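PDB 6AQZ: gdp-l-fucose synthetase from Naegleria fowleri, which probably makes GDP-L-fucose from GDP-4-keto-6-deoxy-D-mannose by epimerisation followed by NADPH-dependent reduction. Local coordinates for residues W171-A176 with S182-S187; F194-N199 with V329-E334; H213-A218 with T223-F228; L247-F252 with A307-L312. One frame throughout, in Å; residues are numbered along the deposited sequence.

Contact 1: W171-A176 with S182-S187; sequences WYNEKA and SCLFTS
In the Rossmann-type domain the end of helix 156-179 turns back into strand 184-194 of the central sheet, and Asn173 ties the two together by gripping the backbone of Phe185. Helix 171-176 and strand 184-187 run nearly antiparallel, at 162°, with axes 7.7 Å apart at closest. With CG beside its backbone N (chi1 -71°), the Asn173 amide reaches the strand and uses both its ends. Its OD1 accepts Phe185 N at 2.8 Å, on a lone pair in the carbonyl plane, although the bond is bent (140°). Its ND2 gives a nearly straight bond to Phe185 O, 3.0 Å away, and a second to Glu257 OE1, which helps fix the flip of the amide. Asparagine suits this buried place because it can serve the N-H and the C=O of one residue together. Toward the C-terminal end of the helical segment, Ala176 CB rests 4.0 Å from Cys183 CB, where a methyl lets helix and chain come close. Tyr172 and Phe185 have nearly parallel rings that barely overlap, and the Tyr172 hydroxyl bonds to Thr114 on helix 98-118. Tyr172 CB lies over one face of the Phe185 ring, a CH-pi contact 4.0 Å from the centroid, while Asn173 OD1 lies at the ring edge, 3.4 Å from Phe185 CD1.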
loop_
_atom_site.group_PDB
_atom_site.type_symbol
_atom_site.label_atom_id
_atom_site.label_comp_id
_atom_site.label_asym_id
_atom_site.label_seq_id
_atom_site.Cartn_x
_atom_site.Cartn_y
_atom_site.Cartn_z
ATOM N N TRP A 171 10.111 7.716 1.656
ATOM C CA TRP A 171 10.044 7.990 3.084
ATOM C C TRP A 171 11.398 7.761 3.753
ATOM O O TRP A 171 11.794 8.529 4.634
ATOM C CB TRP A 171 8.959 7.109 3.711
ATOM C CG TRP A 171 7.593 7.443 3.209
ATOM C CD1 TRP A 171 7.145 8.681 2.841
ATOM C CD2 TRP A 171 6.496 6.538 2.988
ATOM N NE1 TRP A 171 5.842 8.607 2.426
ATOM C CE2 TRP A 171 5.413 7.309 2.508
ATOM C CE3 TRP A 171 6.326 5.158 3.149
ATOM C CZ2 TRP A 171 4.174 6.752 2.200
ATOM C CZ3 TRP A 171 5.096 4.604 2.834
ATOM C CH2 TRP A 171 4.036 5.401 2.362
ATOM N N TYR A 172 12.145 6.739 3.325
ATOM C CA TYR A 172 13.481 6.571 3.893
ATOM C C TYR A 172 14.436 7.664 3.422
ATOM O O TYR A 172 15.357 8.021 4.161
ATOM C CB TYR A 172 14.074 5.190 3.573
ATOM C CG TYR A 172 13.791 4.169 4.655
ATOM C CD1 TYR A 172 14.108 4.438 5.983
ATOM C CD2 TYR A 172 13.228 2.925 4.347
ATOM C CE1 TYR A 172 13.858 3.513 6.969
ATOM C CE2 TYR A 172 12.976 1.992 5.331
ATOM C CZ TYR A 172 13.300 2.289 6.631
ATOM O OH TYR A 172 13.048 1.361 7.601
ATOM N N ASN A 173 14.243 8.213 2.214
ATOM C CA ASN A 173 15.031 9.385 1.834
ATOM C C ASN A 173 14.725 10.555 2.759
ATOM O O ASN A 173 15.646 11.252 3.204
ATOM C CB ASN A 173 14.784 9.773 0.371
ATOM C CG ASN A 173 15.396 8.756 -0.634
ATOM O OD1 ASN A 173 16.393 8.088 -0.343
ATOM N ND2 ASN A 173 14.786 8.649 -1.819
ATOM N N GLU A 174 13.439 10.759 3.104
ATOM C CA GLU A 174 13.076 11.833 4.042
ATOM C C GLU A 174 13.755 11.634 5.385
ATOM O O GLU A 174 14.288 12.582 5.965
ATOM C CB GLU A 174 11.565 11.913 4.249
ATOM C CG GLU A 174 10.762 12.513 3.113
ATOM C CD GLU A 174 9.281 12.606 3.459
ATOM O OE1 GLU A 174 8.948 12.924 4.626
ATOM O OE2 GLU A 174 8.446 12.320 2.571
ATOM N N LYS A 175 13.769 10.399 5.889
ATOM C CA LYS A 175 14.452 10.151 7.153
ATOM C C LYS A 175 15.958 10.402 7.030
ATOM O O LYS A 175 16.561 11.023 7.912
ATOM C CB LYS A 175 14.157 8.728 7.628
ATOM C CG LYS A 175 14.726 8.410 8.995
ATOM C CD LYS A 175 14.370 6.995 9.420
ATOM C CE LYS A 175 14.869 6.688 10.811
ATOM N NZ LYS A 175 14.367 5.378 11.303
ATOM N N ALA A 176 16.580 9.954 5.931
ATOM C CA ALA A 176 18.022 10.159 5.775
ATOM C C ALA A 176 18.367 11.641 5.746
ATOM O O ALA A 176 19.320 12.077 6.396
ATOM C CB ALA A 176 18.542 9.460 4.516
ATOM N N SER A 182 23.716 9.661 4.675
ATOM C CA SER A 182 23.935 9.689 3.226
ATOM C C SER A 182 23.415 8.373 2.652
ATOM O O SER A 182 24.162 7.421 2.403
ATOM C CB SER A 182 25.407 9.916 2.899
ATOM O OG SER A 182 25.792 11.241 3.225
ATOM N N CYS A 183 22.093 8.313 2.500
ATOM C CA CYS A 183 21.409 7.136 1.978
ATOM C C CYS A 183 20.466 7.580 0.880
ATOM O O CYS A 183 19.582 8.408 1.121
ATOM C CB CYS A 183 20.619 6.414 3.067
ATOM S SG CYS A 183 21.643 5.623 4.271
ATOM N N LEU A 184 20.641 7.026 -0.312
ATOM C CA LEU A 184 19.748 7.300 -1.424
ATOM C C LEU A 184 19.003 6.019 -1.782
ATOM O O LEU A 184 19.602 4.937 -1.873
ATOM C CB LEU A 184 20.512 7.853 -2.630
ATOM C CG LEU A 184 19.622 8.202 -3.837
ATOM C CD1 LEU A 184 18.481 9.159 -3.448
ATOM C CD2 LEU A 184 20.438 8.766 -4.996
ATOM N N PHE A 185 17.700 6.154 -1.968
ATOM C CA PHE A 185 16.810 5.079 -2.394
ATOM C C PHE A 185 16.182 5.501 -3.707
ATOM O O PHE A 185 15.598 6.585 -3.796
ATOM C CB PHE A 185 15.717 4.804 -1.343
ATOM C CG PHE A 185 16.237 4.181 -0.078
ATOM C CD1 PHE A 185 16.834 4.954 0.893
ATOM C CD2 PHE A 185 16.108 2.820 0.144
ATOM C CE1 PHE A 185 17.323 4.385 2.037
ATOM C CE2 PHE A 185 16.588 2.236 1.303
ATOM C CZ PHE A 185 17.189 3.003 2.248
ATOM N N THR A 186 16.310 4.670 -4.729
ATOM C CA THR A 186 15.602 4.927 -5.974
ATOM C C THR A 186 15.202 3.576 -6.576
ATOM O O THR A 186 15.315 2.530 -5.930
ATOM C CB THR A 186 16.441 5.795 -6.910
ATOM O OG1 THR A 186 15.662 6.121 -8.061
ATOM C CG2 THR A 186 17.718 5.077 -7.330
ATOM N N SER A 187 14.684 3.593 -7.803
ATOM C CA SER A 187 14.158 2.371 -8.376
ATOM C C SER A 187 14.154 2.482 -9.886
ATOM O O SER A 187 14.194 3.575 -10.442
ATOM C CB SER A 187 12.745 2.097 -7.884
ATOM O OG SER A 187 11.914 3.091 -8.427
#

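Contact 2: F194-N199 with V329-E334; sequences FGPHDN and VQWFLE
Trp331, on helix 321-335, meets Pro196 and His197 of the loop that follows strand 184-194. Before it in the helix, Val329 packs on helices 207-221 and 272-283. Trp331 then projects toward the loop, its CG anti to the backbone N, and offers one indole face to the chain. Pro196 CB sits over the five-membered ring, 3.4 Å from its centroid and only 11° off the normal, a CH-pi contact to which proline is suited because its compact, rigid ring puts CB flat against the indole. The same face continues under the backbone of the next residue, with His197 N 3.4 Å from Trp331 CH2. Both loop residues are the central pair of a type II beta turn from Gly195 to Asp198. His197 has a positive phi of 66°, as the third position of such a turn requires. Its imidazole lies beside the indole, and the edge of Trp331 points at the face of His197 in an edge-to-face pair, planes at 53° and centroids 4.8 Å apart, with Trp331 CZ2 over the centre of the imidazole. The His197 side chain is about 7 Å from the bound NADP. Next along the helix, Phe332 stacks on Phe200, and Leu333 packs against Phe283 of helix 272-283.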
loop_
_atom_site.group_PDB
_atom_site.type_symbol
_atom_site.label_atom_id
_atom_site.label_comp_id
_atom_site.label_asym_id
_atom_site.label_seq_id
_atom_site.Cartn_x
_atom_site.Cartn_y
_atom_site.Cartn_z
ATOM N N PHE A 194 13.732 -10.589 -21.091
ATOM C CA PHE A 194 13.959 -11.965 -21.531
ATOM C C PHE A 194 15.448 -12.260 -21.519
ATOM O O PHE A 194 16.294 -11.355 -21.549
ATOM C CB PHE A 194 13.379 -12.230 -22.933
ATOM C CG PHE A 194 14.076 -11.469 -24.029
ATOM C CD1 PHE A 194 13.781 -10.119 -24.252
ATOM C CD2 PHE A 194 15.069 -12.085 -24.810
ATOM C CE1 PHE A 194 14.428 -9.415 -25.256
ATOM C CE2 PHE A 194 15.737 -11.382 -25.807
ATOM C CZ PHE A 194 15.407 -10.050 -26.037
ATOM N N GLY A 195 15.768 -13.544 -21.478
ATOM C CA GLY A 195 17.146 -13.944 -21.546
ATOM C C GLY A 195 17.458 -15.205 -20.781
ATOM O O GLY A 195 16.567 -15.937 -20.320
ATOM N N PRO A 196 18.749 -15.478 -20.635
ATOM C CA PRO A 196 19.164 -16.708 -19.960
ATOM C C PRO A 196 18.768 -16.694 -18.493
ATOM O O PRO A 196 18.593 -15.641 -17.880
ATOM C CB PRO A 196 20.693 -16.732 -20.146
ATOM C CG PRO A 196 21.083 -15.413 -20.604
ATOM C CD PRO A 196 19.876 -14.779 -21.268
ATOM N N HIS A 197 18.603 -17.899 -17.944
ATOM C CA HIS A 197 18.209 -18.138 -16.557
ATOM C C HIS A 197 16.794 -17.664 -16.245
ATOM O O HIS A 197 16.437 -17.531 -15.076
ATOM C CB HIS A 197 19.203 -17.502 -15.588
ATOM C CG HIS A 197 20.587 -18.048 -15.717
ATOM N ND1 HIS A 197 20.970 -19.244 -15.150
ATOM C CD2 HIS A 197 21.683 -17.560 -16.347
ATOM C CE1 HIS A 197 22.244 -19.466 -15.421
ATOM N NE2 HIS A 197 22.701 -18.458 -16.142
ATOM N N ASP A 198 15.977 -17.473 -17.279
ATOM C CA ASP A 198 14.567 -17.146 -17.161
ATOM C C ASP A 198 13.790 -18.346 -16.633
ATOM O O ASP A 198 14.346 -19.410 -16.356
ATOM C CB ASP A 198 14.025 -16.716 -18.518
ATOM C CG ASP A 198 12.879 -15.729 -18.410
ATOM O OD1 ASP A 198 12.222 -15.687 -17.349
ATOM O OD2 ASP A 198 12.630 -15.021 -19.412
ATOM N N ASN A 199 12.488 -18.154 -16.445
ATOM C CA ASN A 199 11.572 -19.234 -16.094
ATOM C C ASN A 199 10.856 -19.665 -17.369
ATOM O O ASN A 199 10.004 -18.936 -17.882
ATOM C CB ASN A 199 10.578 -18.796 -15.021
ATOM C CG ASN A 199 9.648 -19.914 -14.616
ATOM O OD1 ASN A 199 9.731 -21.034 -15.139
ATOM N ND2 ASN A 199 8.780 -19.640 -13.665
ATOM N N VAL A 329 18.413 -18.377 -27.089
ATOM C CA VAL A 329 18.138 -19.727 -27.575
ATOM C C VAL A 329 19.379 -20.603 -27.455
ATOM O O VAL A 329 19.302 -21.746 -26.990
ATOM C CB VAL A 329 17.608 -19.688 -29.022
ATOM C CG1 VAL A 329 17.608 -21.082 -29.621
ATOM C CG2 VAL A 329 16.214 -19.109 -29.080
ATOM N N GLN A 330 20.547 -20.076 -27.845
ATOM C CA GLN A 330 21.778 -20.861 -27.723
ATOM C C GLN A 330 22.046 -21.211 -26.267
ATOM O O GLN A 330 22.460 -22.333 -25.961
ATOM C CB GLN A 330 22.971 -20.119 -28.330
ATOM N N TRP A 331 21.810 -20.262 -25.353
ATOM C CA TRP A 331 21.931 -20.572 -23.930
ATOM C C TRP A 331 20.961 -21.675 -23.539
ATOM O O TRP A 331 21.304 -22.578 -22.768
ATOM C CB TRP A 331 21.679 -19.320 -23.067
ATOM C CG TRP A 331 21.782 -19.651 -21.601
ATOM C CD1 TRP A 331 22.891 -19.566 -20.817
ATOM C CD2 TRP A 331 20.738 -20.171 -20.765
ATOM N NE1 TRP A 331 22.607 -20.008 -19.549
ATOM C CE2 TRP A 331 21.292 -20.383 -19.492
ATOM C CE3 TRP A 331 19.396 -20.478 -20.973
ATOM C CZ2 TRP A 331 20.543 -20.879 -18.428
ATOM C CZ3 TRP A 331 18.666 -20.994 -19.927
ATOM C CH2 TRP A 331 19.231 -21.178 -18.670
ATOM N N PHE A 332 19.737 -21.599 -24.048
ATOM C CA PHE A 332 18.706 -22.554 -23.678
ATOM C C PHE A 332 19.049 -23.956 -24.169
ATOM O O PHE A 332 18.912 -24.932 -23.420
ATOM C CB PHE A 332 17.369 -22.070 -24.243
ATOM C CG PHE A 332 16.186 -22.834 -23.758
ATOM C CD1 PHE A 332 15.963 -23.005 -22.404
ATOM C CD2 PHE A 332 15.265 -23.346 -24.653
ATOM C CE1 PHE A 332 14.844 -23.705 -21.950
ATOM C CE2 PHE A 332 14.145 -24.033 -24.206
ATOM C CZ PHE A 332 13.934 -24.208 -22.855
ATOM N N LEU A 333 19.549 -24.067 -25.400
ATOM C CA LEU A 333 19.909 -25.381 -25.922
ATOM C C LEU A 333 21.065 -25.977 -25.135
ATOM O O LEU A 333 21.032 -27.156 -24.774
ATOM C CB LEU A 333 20.257 -25.279 -27.409
ATOM C CG LEU A 333 19.055 -24.930 -28.286
ATOM C CD1 LEU A 333 19.494 -24.533 -29.691
ATOM C CD2 LEU A 333 18.098 -26.101 -28.333
ATOM N N GLU A 334 22.081 -25.167 -24.824
ATOM C CA GLU A 334 23.242 -25.697 -24.119
ATOM C C GLU A 334 22.955 -26.011 -22.656
ATOM O O GLU A 334 23.679 -26.816 -22.070
ATOM C CB GLU A 334 24.420 -24.730 -24.217
#

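Contact 3: H213-A218 with T223-F228; sequences HKCYKA and TDFVVF
Cys215 lies over the face of the Phe225 ring, and this contact packs helix 207-221 on the strand after it. Cys215 CB stands nearly above the ring centre, 3.8 Å from the centroid, and SG follows at 4.1 Å over the same ring, a sulfur-aromatic contact; a small, polarisable thiol suits the close approach to a ring face. Phe225 presents itself this way because its CG is anti to the backbone N (chi1 -177°), which carries the ring back along the helix. Lys214 CB instead meets the ring at its edge, near CE1. The element is a helix-turn-strand unit, nearly antiparallel with the two axes at 153°, that delivers strand 225-228 to its parallel partner 289-292. Lysine suits the more open flank: its chain bends at chi2, chi3 and chi4 and brings NZ 3.0 Å from Val226 O, with the donor tilted 27° from the carbonyl plane. The ammonium also lies 4.9 Å from the centroid of the Phe228 ring, an off-centre cation-pi contact. At the turn Ala218 is small enough for the chain to double back, its CB 3.5 Å from Thr223 OG1 and 4.3 Å from Phe225 CB. Thr223 N makes a weak, bent bond to Ala218 O, 3.2 Å long.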
loop_
_atom_site.group_PDB
_atom_site.type_symbol
_atom_site.label_atom_id
_atom_site.label_comp_id
_atom_site.label_asym_id
_atom_site.label_seq_id
_atom_site.Cartn_x
_atom_site.Cartn_y
_atom_site.Cartn_z
ATOM N N HIS A 213 10.329 -22.365 -24.963
ATOM C CA HIS A 213 10.191 -23.745 -24.517
ATOM C C HIS A 213 9.204 -24.491 -25.402
ATOM O O HIS A 213 9.400 -25.678 -25.701
ATOM C CB HIS A 213 9.733 -23.780 -23.060
ATOM C CG HIS A 213 9.922 -25.109 -22.400
ATOM N ND1 HIS A 213 9.459 -25.384 -21.132
ATOM C CD2 HIS A 213 10.512 -26.243 -22.839
ATOM C CE1 HIS A 213 9.770 -26.628 -20.814
ATOM N NE2 HIS A 213 10.408 -27.170 -21.833
ATOM N N LYS A 214 8.144 -23.802 -25.827
ATOM C CA LYS A 214 7.167 -24.388 -26.732
ATOM C C LYS A 214 7.804 -24.760 -28.064
ATOM O O LYS A 214 7.559 -25.851 -28.598
ATOM C CB LYS A 214 6.017 -23.400 -26.951
ATOM C CG LYS A 214 4.678 -23.854 -26.426
ATOM C CD LYS A 214 4.021 -22.786 -25.596
ATOM C CE LYS A 214 2.731 -22.307 -26.250
ATOM N NZ LYS A 214 2.037 -23.458 -26.906
ATOM N N CYS A 215 8.642 -23.872 -28.602
ATOM C CA CYS A 215 9.296 -24.148 -29.871
ATOM C C CYS A 215 10.254 -25.328 -29.723
ATOM O O CYS A 215 10.371 -26.168 -30.628
ATOM C CB CYS A 215 10.016 -22.894 -30.374
ATOM S SG CYS A 215 10.630 -23.008 -32.088
ATOM N N TYR A 216 10.969 -25.380 -28.595
ATOM C CA TYR A 216 11.848 -26.501 -28.300
ATOM C C TYR A 216 11.085 -27.824 -28.277
ATOM O O TYR A 216 11.548 -28.817 -28.845
ATOM C CB TYR A 216 12.550 -26.254 -26.965
ATOM C CG TYR A 216 13.487 -27.371 -26.524
ATOM C CD1 TYR A 216 12.998 -28.452 -25.786
ATOM C CD2 TYR A 216 14.853 -27.334 -26.807
ATOM C CE1 TYR A 216 13.843 -29.470 -25.363
ATOM C CE2 TYR A 216 15.699 -28.346 -26.387
ATOM C CZ TYR A 216 15.190 -29.415 -25.667
ATOM O OH TYR A 216 16.031 -30.429 -25.249
ATOM N N LYS A 217 9.907 -27.854 -27.637
ATOM C CA LYS A 217 9.116 -29.083 -27.597
ATOM C C LYS A 217 8.657 -29.494 -28.994
ATOM O O LYS A 217 8.684 -30.683 -29.344
ATOM C CB LYS A 217 7.916 -28.914 -26.659
ATOM C CG LYS A 217 8.237 -28.838 -25.148
ATOM C CD LYS A 217 6.973 -28.463 -24.313
ATOM C CE LYS A 217 7.293 -28.203 -22.831
ATOM N NZ LYS A 217 6.074 -28.124 -21.955
ATOM N N ALA A 218 8.269 -28.517 -29.811
ATOM C CA ALA A 218 7.803 -28.787 -31.161
ATOM C C ALA A 218 8.907 -29.373 -32.031
ATOM O O ALA A 218 8.653 -30.260 -32.855
ATOM C CB ALA A 218 7.264 -27.502 -31.781
ATOM N N THR A 223 5.960 -31.781 -33.603
ATOM C CA THR A 223 4.649 -31.159 -33.597
ATOM C C THR A 223 4.698 -29.788 -34.259
ATOM O O THR A 223 5.693 -29.392 -34.871
ATOM C CB THR A 223 4.134 -31.068 -32.165
ATOM O OG1 THR A 223 4.884 -30.084 -31.442
ATOM C CG2 THR A 223 4.293 -32.405 -31.477
ATOM N N ASP A 224 3.584 -29.081 -34.185
ATOM C CA ASP A 224 3.497 -27.712 -34.653
ATOM C C ASP A 224 3.845 -26.766 -33.513
ATOM O O ASP A 224 3.622 -27.070 -32.337
ATOM C CB ASP A 224 2.101 -27.398 -35.189
ATOM C CG ASP A 224 1.836 -28.027 -36.545
ATOM O OD1 ASP A 224 2.726 -28.736 -37.077
ATOM O OD2 ASP A 224 0.730 -27.811 -37.080
ATOM N N PHE A 225 4.469 -25.645 -33.875
ATOM C CA PHE A 225 4.750 -24.547 -32.955
ATOM C C PHE A 225 3.486 -23.698 -32.849
ATOM O O PHE A 225 3.085 -23.053 -33.826
ATOM C CB PHE A 225 5.930 -23.738 -33.488
ATOM C CG PHE A 225 6.381 -22.609 -32.589
ATOM C CD1 PHE A 225 6.077 -22.597 -31.243
ATOM C CD2 PHE A 225 7.093 -21.537 -33.119
ATOM C CE1 PHE A 225 6.488 -21.550 -30.446
ATOM C CE2 PHE A 225 7.501 -20.490 -32.329
ATOM C CZ PHE A 225 7.199 -20.497 -30.990
ATOM N N VAL A 226 2.834 -23.719 -31.688
ATOM C CA VAL A 226 1.527 -23.083 -31.505
ATOM C C VAL A 226 1.682 -21.836 -30.650
ATOM O O VAL A 226 2.179 -21.911 -29.520
ATOM C CB VAL A 226 0.510 -24.041 -30.870
ATOM C CG1 VAL A 226 -0.843 -23.351 -30.745
ATOM C CG2 VAL A 226 0.418 -25.365 -31.679
ATOM N N VAL A 227 1.221 -20.700 -31.171
ATOM C CA VAL A 227 1.234 -19.419 -30.465
ATOM C C VAL A 227 -0.202 -19.043 -30.122
ATOM O O VAL A 227 -1.070 -19.031 -31.004
ATOM C CB VAL A 227 1.879 -18.316 -31.326
ATOM C CG1 VAL A 227 2.061 -17.030 -30.535
ATOM C CG2 VAL A 227 3.197 -18.800 -31.937
ATOM N N PHE A 228 -0.450 -18.687 -28.864
ATOM C CA PHE A 228 -1.801 -18.282 -28.494
ATOM C C PHE A 228 -2.094 -16.908 -29.079
ATOM O O PHE A 228 -1.192 -16.086 -29.267
ATOM C CB PHE A 228 -1.978 -18.250 -26.976
ATOM C CG PHE A 228 -1.954 -19.606 -26.332
ATOM C CD1 PHE A 228 -2.246 -20.742 -27.068
ATOM C CD2 PHE A 228 -1.638 -19.745 -24.992
ATOM C CE1 PHE A 228 -2.220 -21.989 -26.480
ATOM C CE2 PHE A 228 -1.613 -20.992 -24.399
ATOM C CZ PHE A 228 -1.905 -22.113 -25.143
#

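Contact 4: L247-F252 with A307-L312; sequences LLWTMF and AKFLRL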
loop_
_atom_site.group_PDB
_atom_site.type_symbol
_atom_site.label_atom_id
_atom_site.label_comp_id
_atom_site.label_asym_id
_atom_site.label_seq_id
_atom_site.Cartn_x
_atom_site.Cartn_y
_atom_site.Cartn_z
ATOM N N LEU A 247 20.689 -0.863 -15.616
ATOM C CA LEU A 247 20.624 -0.841 -14.159
ATOM C C LEU A 247 21.961 -0.411 -13.573
ATOM O O LEU A 247 22.005 0.360 -12.606
ATOM C CB LEU A 247 20.202 -2.212 -13.617
ATOM C CG LEU A 247 20.207 -2.525 -12.115
ATOM C CD1 LEU A 247 19.253 -1.589 -11.314
ATOM C CD2 LEU A 247 19.778 -3.949 -11.905
ATOM N N LEU A 248 23.068 -0.922 -14.131
ATOM C CA LEU A 248 24.379 -0.550 -13.607
ATOM C C LEU A 248 24.687 0.927 -13.855
ATOM O O LEU A 248 25.224 1.606 -12.973
ATOM C CB LEU A 248 25.454 -1.458 -14.190
ATOM C CG LEU A 248 25.322 -2.859 -13.578
ATOM C CD1 LEU A 248 26.222 -3.871 -14.288
ATOM C CD2 LEU A 248 25.554 -2.862 -12.070
ATOM N N TRP A 249 24.348 1.442 -15.036
ATOM C CA TRP A 249 24.446 2.882 -15.249
ATOM C C TRP A 249 23.654 3.652 -14.188
ATOM O O TRP A 249 24.133 4.654 -13.648
ATOM C CB TRP A 249 23.958 3.232 -16.658
ATOM C CG TRP A 249 23.906 4.684 -16.903
ATOM C CD1 TRP A 249 24.878 5.462 -17.460
ATOM C CD2 TRP A 249 22.821 5.567 -16.583
ATOM N NE1 TRP A 249 24.472 6.773 -17.507
ATOM C CE2 TRP A 249 23.210 6.869 -16.981
ATOM C CE3 TRP A 249 21.561 5.385 -16.000
ATOM C CZ2 TRP A 249 22.382 7.982 -16.822
ATOM C CZ3 TRP A 249 20.732 6.502 -15.829
ATOM C CH2 TRP A 249 21.154 7.779 -16.235
ATOM N N THR A 250 22.450 3.183 -13.867
ATOM C CA THR A 250 21.618 3.842 -12.861
ATOM C C THR A 250 22.320 3.894 -11.506
ATOM O O THR A 250 22.375 4.943 -10.870
ATOM C CB THR A 250 20.261 3.120 -12.774
ATOM O OG1 THR A 250 19.572 3.236 -14.026
ATOM C CG2 THR A 250 19.369 3.686 -11.666
ATOM N N MET A 251 22.902 2.784 -11.069
ATOM C CA MET A 251 23.650 2.772 -9.813
ATOM C C MET A 251 24.824 3.740 -9.859
ATOM O O MET A 251 25.222 4.296 -8.834
ATOM C CB MET A 251 24.151 1.354 -9.519
ATOM C CG MET A 251 25.035 1.191 -8.296
ATOM S SD MET A 251 25.604 -0.552 -8.111
ATOM C CE MET A 251 26.739 -0.716 -9.458
ATOM N N PHE A 252 25.451 3.881 -11.021
ATOM C CA PHE A 252 26.642 4.712 -11.101
ATOM C C PHE A 252 26.316 6.198 -11.177
ATOM O O PHE A 252 27.123 7.017 -10.734
ATOM C CB PHE A 252 27.469 4.335 -12.329
ATOM C CG PHE A 252 28.067 2.959 -12.263
ATOM C CD1 PHE A 252 28.350 2.363 -11.051
ATOM C CD2 PHE A 252 28.335 2.260 -13.426
ATOM C CE1 PHE A 252 28.909 1.104 -11.000
ATOM C CE2 PHE A 252 28.884 0.990 -13.379
ATOM C CZ PHE A 252 29.164 0.410 -12.158
ATOM N N ALA A 307 11.672 7.973 -22.555
ATOM C CA ALA A 307 12.194 9.320 -22.756
ATOM C C ALA A 307 13.224 9.687 -21.700
ATOM O O ALA A 307 14.206 10.373 -22.002
ATOM C CB ALA A 307 11.053 10.340 -22.761
ATOM N N LYS A 308 13.013 9.271 -20.451
ATOM C CA LYS A 308 13.917 9.718 -19.394
ATOM C C LYS A 308 15.323 9.128 -19.572
ATOM O O LYS A 308 16.328 9.850 -19.533
ATOM C CB LYS A 308 13.340 9.382 -18.022
ATOM C CG LYS A 308 14.273 9.818 -16.921
ATOM C CD LYS A 308 13.539 10.430 -15.760
ATOM C CE LYS A 308 12.908 9.392 -14.883
ATOM N NZ LYS A 308 12.381 9.995 -13.642
ATOM N N PHE A 309 15.410 7.814 -19.764
ATOM C CA PHE A 309 16.702 7.178 -19.959
ATOM C C PHE A 309 17.349 7.648 -21.256
ATOM O O PHE A 309 18.561 7.892 -21.308
ATOM C CB PHE A 309 16.532 5.647 -19.951
ATOM C CG PHE A 309 17.819 4.909 -19.932
ATOM C CD1 PHE A 309 18.496 4.644 -21.111
ATOM C CD2 PHE A 309 18.383 4.515 -18.730
ATOM C CE1 PHE A 309 19.706 3.954 -21.099
ATOM C CE2 PHE A 309 19.603 3.828 -18.709
ATOM C CZ PHE A 309 20.262 3.551 -19.898
ATOM N N LEU A 310 16.544 7.820 -22.308
ATOM C CA LEU A 310 17.083 8.309 -23.569
ATOM C C LEU A 310 17.631 9.725 -23.416
ATOM O O LEU A 310 18.641 10.081 -24.027
ATOM C CB LEU A 310 15.997 8.253 -24.640
ATOM C CG LEU A 310 16.419 8.855 -25.970
ATOM C CD1 LEU A 310 17.376 7.902 -26.666
ATOM C CD2 LEU A 310 15.205 9.138 -26.814
ATOM N N ARG A 311 16.975 10.550 -22.611
ATOM C CA ARG A 311 17.468 11.898 -22.366
ATOM C C ARG A 311 18.671 11.888 -21.426
ATOM O O ARG A 311 19.594 12.692 -21.591
ATOM C CB ARG A 311 16.325 12.774 -21.835
ATOM C CG ARG A 311 16.750 14.005 -21.066
ATOM C CD ARG A 311 15.545 14.883 -20.634
ATOM N NE ARG A 311 14.761 14.289 -19.545
ATOM C CZ ARG A 311 15.137 14.309 -18.268
ATOM N NH1 ARG A 311 16.287 14.880 -17.917
ATOM N NH2 ARG A 311 14.371 13.765 -17.335
ATOM N N LEU A 312 18.686 10.997 -20.432
ATOM C CA LEU A 312 19.783 11.018 -19.470
ATOM C C LEU A 312 21.008 10.263 -19.972
ATOM O O LEU A 312 22.134 10.589 -19.580
ATOM C CB LEU A 312 19.315 10.445 -18.132
ATOM C CG LEU A 312 18.387 11.438 -17.428
ATOM C CD1 LEU A 312 17.987 10.964 -16.051
ATOM C CD2 LEU A 312 19.078 12.806 -17.373
#
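Aromatic packing comes first: Phe309 of helix 307-312 turns an edge toward the face of Trp249 on helix 240-253. The planes of the Phe309 ring and the Trp249 six-membered ring stand at 67°, with centroids 5.2 Å apart, and the closest atoms are Trp249 CE3 and Phe309 CE2 at 3.7 Å. Both side chains have CG anti to the backbone N (chi1 175° and -171°), which extends each across part of the gap between helices, and the two chains pass antiparallel alongside one another. Large flat residues suit this place, since long side chains are needed to join helices whose backbones stay well apart. Helix 240-253 follows strand 234-239 and packs against the Rossmann-type sheet, whereas the short helix 307-312 lies in the chain leading to helix 321-335. Strand 260-262 touches both partners through Ile260, and Phe316 adds a second edge-to-face neighbour to Phe309. Aliphatic contact comes from Leu312, one helical turn after Phe309. Its CB approaches the far corner of the indole, 3.8 Å from Trp249 CH2, and the leucine chain runs roughly perpendicular to that of Trp249. The backbone joins in where Leu312 O lies 3.8 Å from Trp249 CZ2, a packing contact.

How the contacts relate
Contact 1 comes first along the chain; contact 2 then opens and closes only near the C-terminus, with contacts 3 and 4 nested in succession between its segments. Strand 184-194 joins contact 1 to the loop of contact 2, their centres 36 Å apart on opposite sides of the chain's centre. Contacts 1 and 4, with centres 19 Å apart, pack helices around the Rossmann-type sheet, and contact 1 also borders the second subunit. Contacts 2 and 3 touch directly, Phe332 and Leu333 packing on His213 and Tyr216. The long intervening chain thus brings helix 321-335 back beside helix 207-221, and contact 2 approaches the bound NADP through His197.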